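Local coordinates for protein phenolic acid decarboxylase (Sedimentibacter hydroxybenzoicus, PDB 7AE5) that catalyses the reversible, non-oxidative decarboxylation of 4-hydroxybenzoate and 3,4-dihydroxybenzoate as an oxygen-sensitive enzyme of the UbiD family, using prenylated FMN and manganese, at residues V4-D7 with L8-L12; H68-W71 with Q72-A75; A233-D236 with G237-M240. One frame throughout, in Å; residues are numbered along the deposited sequence.

Contact 1 of 3, residues V4-D7 with L8-L12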
ATOM      1  N   VAL C   4     -35.799 -40.223 -10.529  1.00106.67           N
ATOM      2  CA  VAL C   4     -35.633 -40.315  -9.084  1.00104.41           C
ATOM      3  C   VAL C   4     -35.017 -41.665  -8.739  1.00102.33           C
ATOM      4  O   VAL C   4     -35.215 -42.661  -9.445  1.00103.61           O
ATOM      5  CB  VAL C   4     -36.983 -40.116  -8.362  1.00107.06           C
ATOM      6  CG1 VAL C   4     -36.779 -39.916  -6.873  1.00105.14           C
ATOM      7  CG2 VAL C   4     -37.732 -38.937  -8.959  1.00110.13           C
ATOM      8  N   TYR C   5     -34.261 -41.693  -7.643  1.00 93.81           N
ATOM      9  CA  TYR C   5     -33.610 -42.904  -7.160  1.00 91.96           C
ATOM     10  C   TYR C   5     -34.133 -43.247  -5.773  1.00 92.04           C
ATOM     11  O   TYR C   5     -34.123 -42.400  -4.872  1.00 91.34           O
ATOM     12  CB  TYR C   5     -32.088 -42.741  -7.122  1.00 88.67           C
ATOM     13  CG  TYR C   5     -31.487 -42.253  -8.421  1.00 88.68           C
ATOM     14  CD1 TYR C   5     -31.360 -40.895  -8.689  1.00 88.44           C
ATOM     15  CD2 TYR C   5     -31.058 -43.153  -9.384  1.00 89.29           C
ATOM     16  CE1 TYR C   5     -30.811 -40.451  -9.879  1.00 88.79           C
ATOM     17  CE2 TYR C   5     -30.508 -42.721 -10.574  1.00 89.69           C
ATOM     18  CZ  TYR C   5     -30.389 -41.369 -10.818  1.00 89.75           C
ATOM     19  OH  TYR C   5     -29.842 -40.936 -12.003  1.00 92.84           O
ATOM     20  N   LYS C   6     -34.580 -44.493  -5.605  1.00 74.29           N
ATOM     21  CA  LYS C   6     -35.094 -44.949  -4.320  1.00 74.82           C
ATOM     22  C   LYS C   6     -33.992 -45.385  -3.365  1.00 72.17           C
ATOM     23  O   LYS C   6     -34.242 -45.479  -2.157  1.00 72.43           O
ATOM     24  CB  LYS C   6     -36.076 -46.106  -4.525  1.00 77.63           C
ATOM     25  CG  LYS C   6     -37.541 -45.705  -4.480  1.00 80.95           C
ATOM     26  CD  LYS C   6     -38.417 -46.879  -4.075  1.00 83.48           C
ATOM     27  CE  LYS C   6     -38.161 -48.091  -4.957  1.00 83.97           C
ATOM     28  NZ  LYS C   6     -39.309 -49.043  -4.955  1.00 87.47           N
ATOM     29  N   ASP C   7     -32.792 -45.655  -3.869  1.00 75.49           N
ATOM     30  CA  ASP C   7     -31.675 -46.091  -3.040  1.00 73.24           C
ATOM     31  C   ASP C   7     -30.383 -45.878  -3.824  1.00 71.02           C
ATOM     32  O   ASP C   7     -30.378 -45.247  -4.886  1.00 71.17           O
ATOM     33  CB  ASP C   7     -31.858 -47.549  -2.593  1.00 74.51           C
ATOM     34  CG  ASP C   7     -32.098 -48.501  -3.756  1.00 76.12           C
ATOM     35  OD1 ASP C   7     -31.560 -48.274  -4.860  1.00 75.42           O
ATOM     36  OD2 ASP C   7     -32.839 -49.489  -3.563  1.00 78.37           O
ATOM     37  N   LEU C   8     -29.282 -46.415  -3.296  1.00 65.38           N
ATOM     38  CA  LEU C   8     -27.991 -46.289  -3.962  1.00 63.48           C
ATOM     39  C   LEU C   8     -27.859 -47.243  -5.142  1.00 64.65           C
ATOM     40  O   LEU C   8     -27.213 -46.902  -6.139  1.00 64.07           O
ATOM     41  CB  LEU C   8     -26.863 -46.532  -2.956  1.00 61.64           C
ATOM     42  CG  LEU C   8     -25.439 -46.684  -3.496  1.00 60.00           C
ATOM     43  CD1 LEU C   8     -24.832 -45.323  -3.793  1.00 58.22           C
ATOM     44  CD2 LEU C   8     -24.575 -47.458  -2.513  1.00 59.39           C
ATOM     45  N   ARG C   9     -28.469 -48.429  -5.053  1.00 60.31           N
ATOM     46  CA  ARG C   9     -28.318 -49.428  -6.107  1.00 61.82           C
ATOM     47  C   ARG C   9     -28.928 -48.953  -7.418  1.00 63.26           C
ATOM     48  O   ARG C   9     -28.373 -49.202  -8.495  1.00 63.72           O
ATOM     49  CB  ARG C   9     -28.948 -50.749  -5.669  1.00 64.03           C
ATOM     50  CG  ARG C   9     -28.403 -51.260  -4.357  1.00 63.18           C
ATOM     51  CD  ARG C   9     -28.932 -52.639  -4.026  1.00 65.72           C
ATOM     52  NE  ARG C   9     -28.355 -53.146  -2.788  1.00 65.28           N
ATOM     53  CZ  ARG C   9     -28.357 -54.423  -2.428  1.00 67.25           C
ATOM     54  NH1 ARG C   9     -28.903 -55.354  -3.193  1.00 69.75           N
ATOM     55  NH2 ARG C   9     -27.798 -54.773  -1.273  1.00 67.02           N
ATOM     56  N   GLU C  10     -30.080 -48.281  -7.350  1.00 74.68           N
ATOM     57  CA  GLU C  10     -30.652 -47.689  -8.554  1.00 76.34           C
ATOM     58  C   GLU C  10     -29.705 -46.661  -9.157  1.00 74.65           C
ATOM     59  O   GLU C  10     -29.522 -46.614 -10.379  1.00 75.82           O
ATOM     60  CB  GLU C  10     -32.005 -47.052  -8.238  1.00 78.01           C
ATOM     61  CG  GLU C  10     -33.158 -48.040  -8.157  1.00 80.85           C
ATOM     62  CD  GLU C  10     -34.423 -47.414  -7.600  1.00 82.46           C
ATOM     63  OE1 GLU C  10     -34.532 -46.169  -7.625  1.00 82.02           O
ATOM     64  OE2 GLU C  10     -35.307 -48.166  -7.136  1.00 84.49           O
ATOM     65  N   PHE C  11     -29.080 -45.838  -8.311  1.00 61.58           N
ATOM     66  CA  PHE C  11     -28.133 -44.845  -8.805  1.00 59.86           C
ATOM     67  C   PHE C  11     -26.880 -45.505  -9.366  1.00 59.00           C
ATOM     68  O   PHE C  11     -26.331 -45.048 -10.375  1.00 59.09           O
ATOM     69  CB  PHE C  11     -27.770 -43.867  -7.689  1.00 57.58           C
ATOM     70  CG  PHE C  11     -26.862 -42.757  -8.129  1.00 55.98           C
ATOM     71  CD1 PHE C  11     -27.245 -41.890  -9.139  1.00 57.31           C
ATOM     72  CD2 PHE C  11     -25.626 -42.577  -7.532  1.00 53.46           C
ATOM     73  CE1 PHE C  11     -26.413 -40.867  -9.547  1.00 56.11           C
ATOM     74  CE2 PHE C  11     -24.790 -41.554  -7.934  1.00 52.17           C
ATOM     75  CZ  PHE C  11     -25.183 -40.698  -8.943  1.00 53.48           C
ATOM     76  N   LEU C  12     -26.417 -46.581  -8.726  1.00 58.51           N
ATOM     77  CA  LEU C  12     -25.208 -47.255  -9.188  1.00 58.04           C
ATOM     78  C   LEU C  12     -25.399 -47.836 -10.584  1.00 60.59           C
ATOM     79  O   LEU C  12     -24.509 -47.729 -11.436  1.00 60.57           O
ATOM     80  CB  LEU C  12     -24.813 -48.351  -8.199  1.00 57.69           C
ATOM     81  CG  LEU C  12     -24.084 -47.913  -6.926  1.00 55.21           C
ATOM     82  CD1 LEU C  12     -23.597 -49.124  -6.140  1.00 55.53           C
ATOM     83  CD2 LEU C  12     -22.931 -46.974  -7.246  1.00 53.19           C
TER
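The backbone N-H of Lys6 points straight at the carboxylate of Glu10, with Lys6 N 2.6 Å from Glu10 OE1 and the hydrogen on the line between them. OE1 is approached from above the carboxylate plane, 46° out of it. The side chain of Glu10 runs extended beyond CG, back along the incoming loop, so that OE1 also lies 3.4 Å from Tyr5 CA while OE2 rests against the aliphatic part of Lys6, 3.4 Å from its CB. The ammonium of Lys6 stops short of a salt bridge, with NZ 4.6 Å from Glu10 OE2.

A second bond runs the other way, from Glu10 N to Asp7 OD1 at 2.9 Å, nearly along the C-O axis of the carboxylate. Asp7 holds CG between its backbone N and carbonyl carbon (chi1 54°), which brings OD1 over the first turn of the helix; OD2, the other oxygen, forms a salt bridge with Arg300. With an alanine in place of Glu10, the amide of Lys6 would probably lose its carboxylate acceptor and the loop before the helix would be less firmly tied to it.

On another side of the helix, Phe11 sends the edge of its ring at the face of Tyr5 in a T-shaped stack, with planes at 84° and Phe11 CD1 3.6 Å from Tyr5 CZ. Phe11 CB adds an off-centre CH-pi contact to the same tyrosine ring, 4.2 Å from its centroid. The hydroxyl of Tyr5 is bonded to the backbone carbonyl of Leu76, which anchors the far end of the ring.

Asp7 is the N-cap of helix 8-17, and because the return bond from Glu10 goes to Lys6 and not to Asp7 itself, this helix start is a variant of the capping box.

Contact 2 of 3, residues H68-W71 with Q72-A75; sequences HGSW and QNHA
A serine N-cap opens helix 71-77: Ser70 OG accepts from Asn73 N at 3.1 Å in a nearly straight bond. The hydroxyl sits between the backbone N and carbonyl carbon of its own residue (chi1 71°), the rotation that carries it back over the first turn. It also lies 2.9 Å from Asn73 OD1, and it is hydrogen-bonded to the carbonyl of Gln48. The amide of Asn73 is tied down at both ends, ND2 to the carbonyl of Val67 and OD1 to Gln20.

Behind the cap the first helical bonds follow, His74 N to Ser70 O at 2.8 Å and Ala75 N to Trp71 O at 2.9 Å. Before it the loop from strand 62-65 bends at Gly69, the centre of an inverse gamma turn, so cap and turn together swing the chain from strand into helix.

The side chains of Trp71 and His74 leave the helix in the same direction. The edge of the indole meets the imidazole face, with CZ3 of Trp71 over the centre of the His74 ring and 3.8 Å from His74 CG; the planes stand at 62°. His74 ND1 is bonded to Gln89 OE1, which restrains the turn of the ring, while NE2 of the same glutamine reaches Trp71 O.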
ATOM      1  N   HIS C  68     -19.991 -39.696  -5.795  1.00 47.24           N
ATOM      2  CA  HIS C  68     -20.290 -38.311  -6.140  1.00 47.90           C
ATOM      3  C   HIS C  68     -19.135 -37.609  -6.848  1.00 47.27           C
ATOM      4  O   HIS C  68     -19.226 -36.405  -7.100  1.00 47.82           O
ATOM      5  CB  HIS C  68     -20.651 -37.514  -4.881  1.00 48.67           C
ATOM      6  CG  HIS C  68     -22.014 -37.806  -4.336  1.00 49.53           C
ATOM      7  ND1 HIS C  68     -22.290 -38.927  -3.583  1.00 49.23           N
ATOM      8  CD2 HIS C  68     -23.174 -37.110  -4.411  1.00 50.59           C
ATOM      9  CE1 HIS C  68     -23.563 -38.916  -3.229  1.00 49.98           C
ATOM     10  NE2 HIS C  68     -24.121 -37.824  -3.719  1.00 50.71           N
ATOM     11  N   GLY C  69     -18.064 -38.325  -7.183  1.00 40.94           N
ATOM     12  CA  GLY C  69     -16.809 -37.673  -7.516  1.00 40.23           C
ATOM     13  C   GLY C  69     -16.588 -37.196  -8.939  1.00 40.14           C
ATOM     14  O   GLY C  69     -15.500 -37.394  -9.487  1.00 39.45           O
ATOM     15  N   SER C  70     -17.586 -36.549  -9.536  1.00 41.55           N
ATOM     16  CA  SER C  70     -17.442 -35.946 -10.856  1.00 41.50           C
ATOM     17  C   SER C  70     -18.724 -35.198 -11.179  1.00 42.81           C
ATOM     18  O   SER C  70     -19.791 -35.505 -10.643  1.00 43.58           O
ATOM     19  CB  SER C  70     -17.152 -36.985 -11.946  1.00 41.89           C
ATOM     20  OG  SER C  70     -18.286 -37.795 -12.214  1.00 43.34           O
ATOM     21  N   TRP C  71     -18.604 -34.211 -12.069  1.00 36.90           N
ATOM     22  CA  TRP C  71     -19.779 -33.472 -12.503  1.00 37.37           C
ATOM     23  C   TRP C  71     -20.712 -34.322 -13.351  1.00 39.51           C
ATOM     24  O   TRP C  71     -21.898 -33.993 -13.462  1.00 40.21           O
ATOM     25  CB  TRP C  71     -19.359 -32.214 -13.262  1.00 37.08           C
ATOM     26  CG  TRP C  71     -18.758 -31.193 -12.355  1.00 37.05           C
ATOM     27  CD1 TRP C  71     -17.488 -30.697 -12.397  1.00 35.88           C
ATOM     28  CD2 TRP C  71     -19.396 -30.572 -11.232  1.00 38.16           C
ATOM     29  NE1 TRP C  71     -17.305 -29.784 -11.386  1.00 36.19           N
ATOM     30  CE2 TRP C  71     -18.461 -29.693 -10.654  1.00 37.67           C
ATOM     31  CE3 TRP C  71     -20.672 -30.668 -10.666  1.00 39.35           C
ATOM     32  CZ2 TRP C  71     -18.759 -28.914  -9.538  1.00 38.28           C
ATOM     33  CZ3 TRP C  71     -20.967 -29.894  -9.558  1.00 39.85           C
ATOM     34  CH2 TRP C  71     -20.015 -29.028  -9.007  1.00 39.15           C
ATOM     35  N   GLN C  72     -20.209 -35.404 -13.946  1.00 49.78           N
ATOM     36  CA  GLN C  72     -21.091 -36.355 -14.611  1.00 51.77           C
ATOM     37  C   GLN C  72     -21.952 -37.090 -13.592  1.00 51.93           C
ATOM     38  O   GLN C  72     -23.176 -37.177 -13.745  1.00 53.12           O
ATOM     39  CB  GLN C  72     -20.275 -37.344 -15.445  1.00 53.17           C
ATOM     40  CG  GLN C  72     -19.773 -36.794 -16.775  1.00 54.05           C
ATOM     41  CD  GLN C  72     -18.717 -35.717 -16.608  1.00 52.24           C
ATOM     42  OE1 GLN C  72     -17.987 -35.695 -15.616  1.00 50.63           O
ATOM     43  NE2 GLN C  72     -18.628 -34.819 -17.582  1.00 52.65           N
ATOM     44  N   ASN C  73     -21.326 -37.623 -12.539  1.00 45.10           N
ATOM     45  CA  ASN C  73     -22.079 -38.288 -11.480  1.00 45.21           C
ATOM     46  C   ASN C  73     -23.012 -37.311 -10.774  1.00 44.90           C
ATOM     47  O   ASN C  73     -24.137 -37.669 -10.406  1.00 45.62           O
ATOM     48  CB  ASN C  73     -21.119 -38.922 -10.473  1.00 44.27           C
ATOM     49  CG  ASN C  73     -20.198 -39.942 -11.109  1.00 45.21           C
ATOM     50  OD1 ASN C  73     -20.098 -40.028 -12.332  1.00 46.46           O
ATOM     51  ND2 ASN C  73     -19.508 -40.714 -10.277  1.00 44.87           N
ATOM     52  N   HIS C  74     -22.552 -36.074 -10.571  1.00 44.28           N
ATOM     53  CA  HIS C  74     -23.392 -35.051  -9.956  1.00 45.58           C
ATOM     54  C   HIS C  74     -24.604 -34.740 -10.825  1.00 46.48           C
ATOM     55  O   HIS C  74     -25.720 -34.590 -10.314  1.00 47.55           O
ATOM     56  CB  HIS C  74     -22.565 -33.788  -9.714  1.00 45.85           C
ATOM     57  CG  HIS C  74     -23.192 -32.817  -8.762  1.00 47.31           C
ATOM     58  ND1 HIS C  74     -24.218 -31.972  -9.125  1.00 48.47           N
ATOM     59  CD2 HIS C  74     -22.923 -32.544  -7.462  1.00 47.37           C
ATOM     60  CE1 HIS C  74     -24.561 -31.227  -8.090  1.00 48.62           C
ATOM     61  NE2 HIS C  74     -23.790 -31.554  -7.067  1.00 47.69           N
ATOM     62  N   ALA C  75     -24.402 -34.641 -12.141  1.00 49.94           N
ATOM     63  CA  ALA C  75     -25.517 -34.397 -13.050  1.00 50.62           C
ATOM     64  C   ALA C  75     -26.532 -35.530 -12.981  1.00 51.32           C
ATOM     65  O   ALA C  75     -27.740 -35.293 -12.865  1.00 52.37           O
ATOM     66  CB  ALA C  75     -25.001 -34.222 -14.478  1.00 50.37           C
TER

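Contact 3 of 3, residues A233-D236 with G237-M240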
ATOM      1  N   ALA C 233     -37.566 -31.959  -2.059  1.00 65.76           N
ATOM      2  CA  ALA C 233     -37.483 -30.743  -2.860  1.00 65.26           C
ATOM      3  C   ALA C 233     -36.403 -30.861  -3.927  1.00 63.82           C
ATOM      4  O   ALA C 233     -36.569 -30.362  -5.047  1.00 63.43           O
ATOM      5  CB  ALA C 233     -37.221 -29.538  -1.957  1.00 66.25           C
ATOM      6  N   LEU C 234     -35.290 -31.524  -3.603  1.00 66.59           N
ATOM      7  CA  LEU C 234     -34.238 -31.734  -4.588  1.00 65.22           C
ATOM      8  C   LEU C 234     -34.618 -32.785  -5.623  1.00 65.56           C
ATOM      9  O   LEU C 234     -34.001 -32.834  -6.693  1.00 64.90           O
ATOM     10  CB  LEU C 234     -32.937 -32.130  -3.892  1.00 65.30           C
ATOM     11  CG  LEU C 234     -32.418 -31.147  -2.842  1.00 66.98           C
ATOM     12  CD1 LEU C 234     -31.040 -31.565  -2.357  1.00 67.00           C
ATOM     13  CD2 LEU C 234     -32.388 -29.730  -3.398  1.00 67.14           C
ATOM     14  N   GLN C 235     -35.611 -33.624  -5.330  1.00 63.48           N
ATOM     15  CA  GLN C 235     -36.139 -34.581  -6.290  1.00 64.83           C
ATOM     16  C   GLN C 235     -37.282 -34.003  -7.115  1.00 66.07           C
ATOM     17  O   GLN C 235     -38.128 -34.760  -7.607  1.00 67.75           O
ATOM     18  CB  GLN C 235     -36.594 -35.854  -5.572  1.00 66.17           C
ATOM     19  CG  GLN C 235     -35.477 -36.568  -4.826  1.00 65.08           C
ATOM     20  CD  GLN C 235     -35.915 -37.895  -4.237  1.00 66.47           C
ATOM     21  OE1 GLN C 235     -35.190 -38.887  -4.310  1.00 66.21           O
ATOM     22  NE2 GLN C 235     -37.106 -37.921  -3.650  1.00 68.02           N
ATOM     23  N   ASP C 236     -37.327 -32.676  -7.261  1.00 74.96           N
ATOM     24  CA  ASP C 236     -38.330 -31.983  -8.070  1.00 75.98           C
ATOM     25  C   ASP C 236     -39.751 -32.269  -7.591  1.00 78.10           C
ATOM     26  O   ASP C 236     -40.684 -32.343  -8.393  1.00 79.54           O
ATOM     27  CB  ASP C 236     -38.182 -32.330  -9.555  1.00 76.12           C
ATOM     28  CG  ASP C 236     -38.411 -31.134 -10.457  1.00 75.80           C
ATOM     29  OD1 ASP C 236     -38.446 -31.317 -11.692  1.00 76.11           O
ATOM     30  OD2 ASP C 236     -38.555 -30.010  -9.930  1.00 75.29           O
ATOM     31  N   GLY C 237     -39.928 -32.427  -6.282  1.00 78.24           N
ATOM     32  CA  GLY C 237     -41.248 -32.600  -5.713  1.00 80.24           C
ATOM     33  C   GLY C 237     -41.717 -34.029  -5.565  1.00 81.77           C
ATOM     34  O   GLY C 237     -42.930 -34.261  -5.505  1.00 83.75           O
ATOM     35  N   VAL C 238     -40.807 -34.990  -5.502  1.00 67.59           N
ATOM     36  CA  VAL C 238     -41.143 -36.399  -5.323  1.00 68.97           C
ATOM     37  C   VAL C 238     -40.716 -36.807  -3.917  1.00 68.51           C
ATOM     38  O   VAL C 238     -39.514 -36.800  -3.616  1.00 66.74           O
ATOM     39  CB  VAL C 238     -40.474 -37.286  -6.385  1.00 68.68           C
ATOM     40  CG1 VAL C 238     -40.729 -38.755  -6.083  1.00 70.04           C
ATOM     41  CG2 VAL C 238     -40.984 -36.925  -7.772  1.00 69.34           C
ATOM     42  N   PRO C 239     -41.646 -37.166  -3.034  1.00 78.47           N
ATOM     43  CA  PRO C 239     -41.263 -37.502  -1.658  1.00 78.04           C
ATOM     44  C   PRO C 239     -40.401 -38.753  -1.603  1.00 77.55           C
ATOM     45  O   PRO C 239     -40.515 -39.656  -2.434  1.00 78.38           O
ATOM     46  CB  PRO C 239     -42.610 -37.724  -0.957  1.00 80.22           C
ATOM     47  CG  PRO C 239     -43.629 -37.075  -1.843  1.00 81.43           C
ATOM     48  CD  PRO C 239     -43.102 -37.224  -3.234  1.00 80.74           C
ATOM     49  N   MET C 240     -39.525 -38.793  -0.606  1.00 74.37           N
ATOM     50  CA  MET C 240     -38.701 -39.960  -0.340  1.00 73.93           C
ATOM     51  C   MET C 240     -39.337 -40.810   0.754  1.00 75.35           C
ATOM     52  O   MET C 240     -40.155 -40.336   1.547  1.00 76.21           O
ATOM     53  CB  MET C 240     -37.283 -39.552   0.069  1.00 71.64           C
ATOM     54  CG  MET C 240     -37.217 -38.733   1.343  1.00 70.99           C
ATOM     55  SD  MET C 240     -35.570 -38.744   2.071  1.00 68.81           S
ATOM     56  CE  MET C 240     -35.139 -40.472   1.887  1.00 69.26           C
TER
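The backbone leaves helix 227-234 through two successive residues of positive phi, Asp236 and Gly237, and then turns into an extended course at Val238. A weak bond bridges the bend, Val238 N to Gln235 O at 3.4 Å.

Gln235 supplies the stronger tie. Its CG is anti to the carbonyl carbon (chi1 -61°) and the chain runs extended beyond it, which takes NE2 across the turn to Val238 O at 2.7 Å. The hydrogen bond is bent, with an N-H...O angle of 133°, and the donor is tilted 29° from the carbonyl plane. OE1 of the same amide bonds to Asn210, so both ends are engaged and its flip is settled. Met240 CB comes within 4.1 Å of Gln235 NE2.

This is a Schellman motif, with Asp236 as the C-prime residue: Asp236 N bonds to Ala233 O at 3.3 Å, and Gly237 N pairs with the carbonyl of Gly232. The helix it ends begins at Glu227, a predicted manganese ligand whose side chain is about 8 Å from that of Met240. A CB on Gly237 would collide with Asp236 O, so these backbone angles suit glycine. The carboxylate of Asp236 forms salt bridges with Lys99 and Arg95, while Val238 CG2 packs 3.6 Å from Gln235 O.

In the fold
All three contacts are helix ends. Contacts 1 and 2 cap N-termini, one with a carboxylate and the other with a hydroxyl, whereas contact 3 closes a C-terminus through backbone bonds and a glutamine amide. Contact 2 is buried, its centre about 11 Å from that of the chain, and many of its polar side-chain atoms find partners within the protein; contacts 1 and 3 are only partly buried, and their aspartates pair with basic residues elsewhere in the chain. Contact 1 touches both others: Phe11 CZ packs 3.5 Å from Asn73 O, and Val4 CG2 meets Val238 CG2 at 4.0 Å. Contacts 2 and 3 do not touch each other; segment 4-12 lies against both.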